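Local structure of catalase (Bacillus pumilus, 4QOL) at residues A[104-108]-A[234-238]; A[188-192]-A[242-246]; A[215-221]-A[258-264]. The protein breaks down hydrogen peroxide to water and oxygen at a buried haem, as a homotetrameric catalase that also shows peroxidase-like reactivity toward phenolic substrates. All blocks are in the same frame, centred on the assembly; numbering follows the deposited sequence.

Interaction 1. Residues A[104-108]-A[234-238]; sequences SPETL and EIQAN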
loop_
_atom_site.group_PDB
_atom_site.type_symbol
_atom_site.label_atom_id
_atom_site.label_comp_id
_atom_site.label_asym_id
_atom_site.label_seq_id
_atom_site.Cartn_x
_atom_site.Cartn_y
_atom_site.Cartn_z
ATOM N N SER A 104 -2.421 24.405 1.926
ATOM C CA SER A 104 -2.755 25.399 2.931
ATOM C C SER A 104 -1.922 26.661 2.681
ATOM O O SER A 104 -0.897 26.635 1.991
ATOM C CB SER A 104 -2.493 24.867 4.369
ATOM O OG SER A 104 -1.163 24.468 4.610
ATOM N N PRO A 105 -2.370 27.810 3.186
ATOM C CA PRO A 105 -1.642 29.053 2.932
ATOM C C PRO A 105 -0.268 29.141 3.624
ATOM O O PRO A 105 -0.023 28.565 4.683
ATOM C CB PRO A 105 -2.557 30.128 3.506
ATOM C CG PRO A 105 -3.894 29.469 3.519
ATOM C CD PRO A 105 -3.655 28.065 3.859
ATOM N N GLU A 106 0.602 29.929 3.012
ATOM C CA GLU A 106 1.978 30.097 3.510
ATOM C C GLU A 106 2.118 31.398 4.349
ATOM O O GLU A 106 3.212 31.816 4.726
ATOM C CB GLU A 106 2.965 30.029 2.356
ATOM C CG GLU A 106 3.140 28.601 1.804
ATOM C CD GLU A 106 3.995 28.533 0.548
ATOM O OE1 GLU A 106 3.787 29.449 -0.321
ATOM O OE2 GLU A 106 4.764 27.546 0.377
ATOM N N THR A 107 0.966 31.940 4.707
ATOM C CA THR A 107 0.821 33.111 5.585
ATOM C C THR A 107 0.422 32.789 7.022
ATOM O O THR A 107 0.151 33.714 7.785
ATOM C CB THR A 107 -0.285 34.003 4.998
ATOM O OG1 THR A 107 -1.364 33.209 4.587
ATOM C CG2 THR A 107 0.214 34.759 3.770
ATOM N N LEU A 108 0.285 31.493 7.356
ATOM C CA LEU A 108 -0.040 31.101 8.701
ATOM C C LEU A 108 1.147 31.165 9.649
ATOM O O LEU A 108 2.275 31.056 9.218
ATOM C CB LEU A 108 -0.591 29.687 8.696
ATOM C CG LEU A 108 -1.705 29.356 7.695
ATOM C CD1 LEU A 108 -2.228 27.927 7.827
ATOM C CD2 LEU A 108 -2.891 30.331 7.871
ATOM N N GLU A 234 -3.169 40.493 4.578
ATOM C CA GLU A 234 -3.193 41.198 3.292
ATOM C C GLU A 234 -2.649 40.303 2.152
ATOM O O GLU A 234 -3.191 40.283 1.052
ATOM C CB GLU A 234 -2.354 42.509 3.384
ATOM C CG GLU A 234 -2.920 43.541 4.365
ATOM C CD GLU A 234 -2.034 44.785 4.591
ATOM O OE1 GLU A 234 -2.468 45.712 5.355
ATOM O OE2 GLU A 234 -0.875 44.810 4.065
ATOM N N ILE A 235 -1.575 39.561 2.417
ATOM C CA ILE A 235 -1.038 38.631 1.433
ATOM C C ILE A 235 -2.000 37.492 1.246
ATOM O O ILE A 235 -2.305 37.136 0.104
ATOM C CB ILE A 235 0.423 38.132 1.835
ATOM C CG1 ILE A 235 1.396 39.322 1.747
ATOM C CG2 ILE A 235 0.929 37.043 0.899
ATOM C CD1 ILE A 235 2.656 39.152 2.550
ATOM N N GLN A 236 -2.515 36.923 2.343
ATOM C CA GLN A 236 -3.412 35.779 2.243
ATOM C C GLN A 236 -4.677 36.048 1.430
ATOM O O GLN A 236 -5.142 35.143 0.702
ATOM C CB GLN A 236 -3.803 35.292 3.644
ATOM C CG GLN A 236 -4.509 33.939 3.651
ATOM C CD GLN A 236 -4.709 33.433 5.061
ATOM O OE1 GLN A 236 -3.725 33.207 5.776
ATOM N NE2 GLN A 236 -5.959 33.211 5.480
ATOM N N ALA A 237 -5.162 37.290 1.433
ATOM C CA ALA A 237 -6.308 37.666 0.631
ATOM C C ALA A 237 -6.181 37.310 -0.836
ATOM O O ALA A 237 -7.184 36.985 -1.468
ATOM C CB ALA A 237 -6.617 39.158 0.754
ATOM N N ASN A 238 -4.954 37.431 -1.375
ATOM C CA ASN A 238 -4.731 37.269 -2.799
ATOM C C ASN A 238 -3.780 36.168 -3.217
ATOM O O ASN A 238 -3.645 35.908 -4.427
ATOM C CB ASN A 238 -4.186 38.556 -3.399
ATOM C CG ASN A 238 -5.170 39.707 -3.291
ATOM O OD1 ASN A 238 -6.345 39.579 -3.624
ATOM N ND2 ASN A 238 -4.690 40.820 -2.798
#

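Interaction 2. Residues A[188-192]-A[242-246]; sequences PANYA and HATRD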
loop_
_atom_site.group_PDB
_atom_site.type_symbol
_atom_site.label_atom_id
_atom_site.label_comp_id
_atom_site.label_asym_id
_atom_site.label_seq_id
_atom_site.Cartn_x
_atom_site.Cartn_y
_atom_site.Cartn_z
ATOM N N PRO A 188 7.461 34.296 8.813
ATOM C CA PRO A 188 8.417 34.798 7.856
ATOM C C PRO A 188 7.788 35.386 6.590
ATOM O O PRO A 188 6.772 34.904 6.152
ATOM C CB PRO A 188 9.307 33.559 7.531
ATOM C CG PRO A 188 9.155 32.703 8.766
ATOM C CD PRO A 188 7.683 32.884 9.146
ATOM N N ALA A 189 8.446 36.408 5.989
ATOM C CA ALA A 189 7.863 37.032 4.820
ATOM C C ALA A 189 7.805 36.069 3.642
ATOM O O ALA A 189 6.904 36.190 2.740
ATOM C CB ALA A 189 8.621 38.289 4.446
ATOM N N ASN A 190 8.809 35.205 3.581
ATOM C CA ASN A 190 8.915 34.182 2.563
ATOM C C ASN A 190 10.091 33.222 2.989
ATOM O O ASN A 190 10.610 33.351 4.071
ATOM C CB ASN A 190 9.162 34.836 1.186
ATOM C CG ASN A 190 10.381 35.728 1.182
ATOM O OD1 ASN A 190 11.494 35.269 1.451
ATOM N ND2 ASN A 190 10.201 37.040 0.855
ATOM N N TYR A 191 10.418 32.246 2.162
ATOM C CA TYR A 191 11.425 31.277 2.538
ATOM C C TYR A 191 12.854 31.793 2.379
ATOM O O TYR A 191 13.750 31.264 2.990
ATOM C CB TYR A 191 11.262 29.997 1.697
ATOM C CG TYR A 191 9.975 29.223 1.889
ATOM C CD1 TYR A 191 9.475 28.948 3.162
ATOM C CD2 TYR A 191 9.260 28.756 0.792
ATOM C CE1 TYR A 191 8.312 28.203 3.334
ATOM C CE2 TYR A 191 8.112 28.024 0.928
ATOM C CZ TYR A 191 7.605 27.754 2.204
ATOM O OH TYR A 191 6.452 27.036 2.328
ATOM N N ALA A 192 13.056 32.853 1.574
ATOM C CA ALA A 192 14.416 33.400 1.328
ATOM C C ALA A 192 14.875 34.344 2.436
ATOM O O ALA A 192 16.027 34.337 2.851
ATOM C CB ALA A 192 14.460 34.132 -0.006
ATOM N N HIS A 242 2.293 32.116 -1.542
ATOM C CA HIS A 242 3.140 33.219 -1.963
ATOM C C HIS A 242 4.666 32.944 -1.793
ATOM O O HIS A 242 5.534 33.535 -2.491
ATOM C CB HIS A 242 2.764 34.510 -1.210
ATOM C CG HIS A 242 3.363 34.581 0.149
ATOM N ND1 HIS A 242 2.861 33.874 1.217
ATOM C CD2 HIS A 242 4.489 35.186 0.594
ATOM C CE1 HIS A 242 3.643 34.048 2.264
ATOM N NE2 HIS A 242 4.641 34.829 1.917
ATOM N N ALA A 243 4.988 32.052 -0.847
ATOM C CA ALA A 243 6.383 31.754 -0.560
ATOM C C ALA A 243 6.864 30.779 -1.582
ATOM O O ALA A 243 8.000 30.896 -2.042
ATOM C CB ALA A 243 6.528 31.208 0.890
ATOM N N THR A 244 6.032 29.786 -1.941
ATOM C CA THR A 244 6.433 28.911 -3.021
ATOM C C THR A 244 6.661 29.750 -4.310
ATOM O O THR A 244 7.621 29.530 -5.060
ATOM C CB THR A 244 5.332 27.883 -3.261
ATOM O OG1 THR A 244 5.361 26.902 -2.217
ATOM C CG2 THR A 244 5.493 27.090 -4.547
ATOM N N ARG A 245 5.762 30.686 -4.554
ATOM C CA ARG A 245 5.866 31.534 -5.741
ATOM C C ARG A 245 7.189 32.325 -5.754
ATOM O O ARG A 245 7.932 32.334 -6.735
ATOM C CB ARG A 245 4.689 32.466 -5.821
ATOM C CG ARG A 245 4.642 33.225 -7.167
ATOM C CD ARG A 245 3.591 34.340 -7.064
ATOM N NE ARG A 245 2.257 33.796 -6.772
ATOM C CZ ARG A 245 1.379 33.354 -7.659
ATOM N NH1 ARG A 245 1.660 33.301 -8.945
ATOM N NH2 ARG A 245 0.193 32.962 -7.247
ATOM N N ASP A 246 7.451 32.968 -4.626
ATOM C CA ASP A 246 8.642 33.815 -4.455
ATOM C C ASP A 246 9.940 33.055 -4.674
ATOM O O ASP A 246 10.842 33.551 -5.378
ATOM C CB ASP A 246 8.599 34.405 -3.064
ATOM C CG ASP A 246 9.823 35.187 -2.699
ATOM O OD1 ASP A 246 9.900 36.420 -3.036
ATOM O OD2 ASP A 246 10.734 34.520 -2.109
HETATM O O HOH W 1 10.051 32.202 -0.781
#

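Interaction 3. Residues A[215-221]-A[258-264]; sequences KYHWRPS and AWDLYVQ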
loop_
_atom_site.group_PDB
_atom_site.type_symbol
_atom_site.label_atom_id
_atom_site.label_comp_id
_atom_site.label_asym_id
_atom_site.label_seq_id
_atom_site.Cartn_x
_atom_site.Cartn_y
_atom_site.Cartn_z
ATOM N N LYS A 215 26.355 23.327 17.179
ATOM C CA LYS A 215 25.093 23.869 16.713
ATOM C C LYS A 215 25.314 24.559 15.379
ATOM O O LYS A 215 26.311 25.253 15.141
ATOM C CB LYS A 215 24.502 24.822 17.779
ATOM C CG LYS A 215 23.800 24.071 18.877
ATOM C CD LYS A 215 22.971 24.976 19.773
ATOM C CE LYS A 215 22.355 24.187 20.897
ATOM N NZ LYS A 215 21.208 23.357 20.559
ATOM N N TYR A 216 24.346 24.362 14.487
ATOM C CA TYR A 216 24.356 24.953 13.147
ATOM C C TYR A 216 23.382 26.140 13.031
ATOM O O TYR A 216 22.228 26.105 13.566
ATOM C CB TYR A 216 23.894 23.926 12.146
ATOM C CG TYR A 216 24.787 22.716 11.930
ATOM C CD1 TYR A 216 25.865 22.762 11.071
ATOM C CD2 TYR A 216 24.454 21.476 12.497
ATOM C CE1 TYR A 216 26.649 21.649 10.832
ATOM C CE2 TYR A 216 25.203 20.344 12.222
ATOM C CZ TYR A 216 26.301 20.439 11.402
ATOM O OH TYR A 216 26.989 19.308 11.105
ATOM N N HIS A 217 23.785 27.132 12.247
ATOM C CA HIS A 217 22.962 28.313 12.017
ATOM C C HIS A 217 23.086 28.755 10.566
ATOM O O HIS A 217 24.222 28.798 10.038
ATOM C CB HIS A 217 23.461 29.450 12.912
ATOM C CG HIS A 217 23.383 29.131 14.363
ATOM N ND1 HIS A 217 22.231 29.321 15.105
ATOM C CD2 HIS A 217 24.309 28.662 15.216
ATOM C CE1 HIS A 217 22.459 28.968 16.359
ATOM N NE2 HIS A 217 23.715 28.572 16.453
ATOM N N TRP A 218 21.962 29.041 9.909
ATOM C CA TRP A 218 21.967 29.566 8.556
ATOM C C TRP A 218 21.521 31.053 8.603
ATOM O O TRP A 218 20.436 31.367 9.123
ATOM C CB TRP A 218 20.953 28.811 7.689
ATOM C CG TRP A 218 21.228 27.367 7.396
ATOM C CD1 TRP A 218 20.535 26.259 7.900
ATOM C CD2 TRP A 218 22.192 26.834 6.468
ATOM N NE1 TRP A 218 21.031 25.094 7.339
ATOM C CE2 TRP A 218 22.021 25.421 6.442
ATOM C CE3 TRP A 218 23.138 27.411 5.598
ATOM C CZ2 TRP A 218 22.772 24.591 5.599
ATOM C CZ3 TRP A 218 23.930 26.557 4.794
ATOM C CH2 TRP A 218 23.729 25.167 4.806
ATOM N N ARG A 219 22.340 31.932 8.042
ATOM C CA ARG A 219 22.051 33.377 7.953
ATOM C C ARG A 219 21.769 33.821 6.501
ATOM O O ARG A 219 22.635 33.684 5.611
ATOM C CB ARG A 219 23.228 34.188 8.496
ATOM C CG ARG A 219 23.053 34.318 9.969
ATOM C CD ARG A 219 24.325 34.711 10.721
ATOM N NE ARG A 219 25.024 35.871 10.219
ATOM C CZ ARG A 219 26.150 36.337 10.778
ATOM N NH1 ARG A 219 26.668 35.748 11.867
ATOM N NH2 ARG A 219 26.731 37.428 10.280
ATOM N N PRO A 220 20.554 34.284 6.247
ATOM C CA PRO A 220 20.166 34.623 4.902
ATOM C C PRO A 220 20.886 35.807 4.324
ATOM O O PRO A 220 20.928 36.866 4.937
ATOM C CB PRO A 220 18.691 34.950 5.051
ATOM C CG PRO A 220 18.535 35.388 6.473
ATOM C CD PRO A 220 19.489 34.582 7.235
ATOM N N SER A 221 21.385 35.647 3.117
ATOM C CA SER A 221 21.968 36.771 2.391
ATOM C C SER A 221 20.925 37.826 2.138
ATOM O O SER A 221 21.250 39.016 2.070
ATOM C CB SER A 221 22.533 36.313 1.052
ATOM O OG SER A 221 21.515 35.812 0.193
ATOM N N ALA A 258 20.718 32.906 -0.864
ATOM C CA ALA A 258 21.828 32.223 -0.259
ATOM C C ALA A 258 21.747 32.334 1.238
ATOM O O ALA A 258 21.131 33.255 1.776
ATOM C CB ALA A 258 23.156 32.780 -0.786
ATOM N N TRP A 259 22.488 31.460 1.901
ATOM C CA TRP A 259 22.640 31.465 3.350
ATOM C C TRP A 259 24.053 31.135 3.661
ATOM O O TRP A 259 24.658 30.172 3.114
ATOM C CB TRP A 259 21.764 30.415 4.028
ATOM C CG TRP A 259 20.299 30.711 3.979
ATOM C CD1 TRP A 259 19.527 31.174 4.991
ATOM C CD2 TRP A 259 19.427 30.540 2.844
ATOM N NE1 TRP A 259 18.223 31.340 4.555
ATOM C CE2 TRP A 259 18.147 30.957 3.239
ATOM C CE3 TRP A 259 19.613 30.051 1.550
ATOM C CZ2 TRP A 259 17.047 30.869 2.415
ATOM C CZ3 TRP A 259 18.524 29.992 0.696
ATOM C CH2 TRP A 259 17.247 30.437 1.138
ATOM N N ASP A 260 24.593 31.880 4.620
ATOM C CA ASP A 260 25.854 31.510 5.204
ATOM C C ASP A 260 25.645 30.568 6.333
ATOM O O ASP A 260 24.782 30.771 7.192
ATOM C CB ASP A 260 26.631 32.773 5.671
ATOM C CG ASP A 260 27.114 33.627 4.505
ATOM O OD1 ASP A 260 27.457 33.089 3.426
ATOM O OD2 ASP A 260 27.172 34.861 4.663
ATOM N N LEU A 261 26.469 29.529 6.353
ATOM C CA LEU A 261 26.477 28.548 7.457
ATOM C C LEU A 261 27.504 28.935 8.534
ATOM O O LEU A 261 28.645 29.114 8.224
ATOM C CB LEU A 261 26.881 27.152 6.919
ATOM C CG LEU A 261 26.733 26.034 7.936
ATOM C CD1 LEU A 261 25.292 25.865 8.430
ATOM C CD2 LEU A 261 27.231 24.741 7.308
ATOM N N TYR A 262 27.036 29.065 9.772
ATOM C CA TYR A 262 27.850 29.284 10.939
ATOM C C TYR A 262 27.639 28.135 11.903
ATOM O O TYR A 262 26.558 27.566 11.981
ATOM C CB TYR A 262 27.465 30.553 11.654
ATOM C CG TYR A 262 27.826 31.814 10.918
ATOM C CD1 TYR A 262 26.994 32.283 9.933
ATOM C CD2 TYR A 262 29.035 32.474 11.157
ATOM C CE1 TYR A 262 27.325 33.413 9.189
ATOM C CE2 TYR A 262 29.363 33.613 10.424
ATOM C CZ TYR A 262 28.463 34.088 9.462
ATOM O OH TYR A 262 28.812 35.225 8.742
ATOM N N VAL A 263 28.680 27.797 12.652
ATOM C CA VAL A 263 28.539 26.880 13.769
ATOM C C VAL A 263 28.968 27.501 15.078
ATOM O O VAL A 263 29.770 28.425 15.118
ATOM C CB VAL A 263 29.302 25.554 13.565
ATOM C CG1 VAL A 263 28.686 24.812 12.385
ATOM C CG2 VAL A 263 30.786 25.776 13.352
ATOM N N GLN A 264 28.428 26.954 16.167
ATOM C CA GLN A 264 29.005 27.130 17.502
ATOM C C GLN A 264 29.553 25.806 17.982
ATOM O O GLN A 264 28.969 24.745 17.713
ATOM C CB GLN A 264 27.896 27.569 18.494
ATOM C CG GLN A 264 27.211 28.878 18.217
ATOM C CD GLN A 264 26.000 29.083 19.121
ATOM O OE1 GLN A 264 24.948 28.486 18.911
ATOM N NE2 GLN A 264 26.149 29.931 20.140
HETATM O O HOH W 2 24.572 35.791 4.975
#

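Interaction 1. Residues A[104-108]-A[234-238]
Pro105 meets Gln236 through its ring: CB lies 4.0 Å from Gln236 OE1. Pro105 also packs on Phe240 of its own chain and on Phe240 of the second subunit. The next side chain, Glu106, turns its back on helix 229-236 and runs to Tyr191 and Thr244, which hydrogen-bond its OE2. Thr107 then carries most of the contact. Its OG1 sits between the backbone N and the carbonyl carbon (chi1 43°) and donates to Gln236 OE1 at 2.6 Å, meeting the amide oxygen in the carbonyl plane on a lone pair with a C=O...donor angle of 117°. The other branch, CG2, lies against CG2 of Ile235 at 3.7 Å.

The contact thus docks helix 229-236, which follows strand 211-220, onto the loop joining strands 88-96 and 113-120 of the catalase fold, at a subunit interface. Gln236 reaches across with an extended chain, CG anti to the backbone N (chi1 -168°), and its two amide ends are divided between partners: OE1 serves Thr107, whereas NE2 donates to the backbone O of Gln236 of the second subunit. Leu108 closes the segment, bringing methyl CD2 to 3.7 Å from Gln236 OE1 and packing on Phe240 of the second subunit.

Interaction 2. Residues A[188-192]-A[242-246]
With CG of His242 lodged between its backbone N and carbonyl carbon (chi1 81°), the imidazole turns toward the loop 188-192 and puts NE2 2.8 Å from Ala189 O. That oxygen lies almost in the ring plane, although NE2 stands well above the plane of the carbonyl, and the N-H...O angle is 147°. Tyr191 has CG anti to its carbonyl carbon, which lays one ring face against Ala243. The methyl CB stands over that face, 3.7 Å from the ring centroid, a CH-pi contact made closest at CE2.

Asn190 and Asp246 meet in another way. Their amide and carboxylate planes are 16° apart and stacked, with Asn190 CG 3.5 Å from Asp246 OD2. The polar ends look to other partners: Asn190 ND2 to Glu193, and Asp246 OD2 to Arg250 in a salt bridge. A water bridges the two segments, accepting from Tyr191 N at 3.0 Å and donating to Ala243 O and to Asp246 OD2.

These contacts pack the first turn of helix 242-253 against the loop between helix 175-181 and strand 196-197, with the side chain of Tyr191 about 10 Å from a haem. Because NE2 donates to a carbonyl, it must carry a proton, and the bond is likely to help set the orientation of the imidazole. At Asp246 OD2 the water and Arg250 both direct hydrogens to one oxygen, which would probably favour the ionised carboxylate.

Interaction 3. Residues A[215-221]-A[258-264]
Arg219 crosses from its strand to lie on Tyr262. Its CB passes 4.0 Å from Asp260 O, and a bend at chi3 (51°) then folds the chain over the ring: CD and NE reach Tyr262 CE1, Arg219 CZ lies over the Tyr262 CE1-CZ bond, NH1 comes to 3.4 Å from Tyr262 CZ, and NH2 stands 3.4 Å from Tyr262 OH, too poorly angled to hydrogen-bond. Guanidinium and ring are stacked with planes 7° apart, an off-centre cation-pi pair whose centres are 4.0 Å apart. With an alanine in place of Tyr262, the guanidinium is likely to lose the flat surface it rests on and be set free to turn.

Beside this pair, His217 NE2 donates to Gln264 OE1 at 2.8 Å from well above the amide plane. On the other face of the sheet, Leu261 CD1 sits over the six-membered ring of Trp218, 3.6 Å from its centroid and 5° off the normal; Phe114 stacks with the same indole. Tyr216 CD1 packs on Val263 CG1 at 3.7 Å. Backbone bonds join Lys215, His217 and Arg219 to Gln264, Tyr262 and Asp260, and Ser221 N and OG both donate to Ala258 O from the same face of its plane. The ladder is an antiparallel pairing of strands 211-220 and 258-267 in the catalase beta-barrel, Tyr216, Trp218, Leu261 and Val263 facing its aromatic and aliphatic interior.

In the fold
Interactions 1 and 2 are buried contacts of loops with successive helices, 229-236 and 242-253, and both reach the second subunit. They meet through Glu106, which belongs to the loop of interaction 1 and serves residues of interaction 2. Interaction 1 rests on one side-chain hydrogen bond and a few apolar touches, whereas interaction 2 combines a histidine-to-backbone bond with a CH-pi contact, a bridging water and stacked polar groups. Interaction 3 buries far more surface and pairs strands by regular backbone bonds, with one hydrophobic and one more polar, partly exposed face; no other chain touches it. Trp259 packs on the backbone of Tyr191, linking sheet and loop, while interactions 1 and 3 stay about 13 Å apart at their nearest atoms.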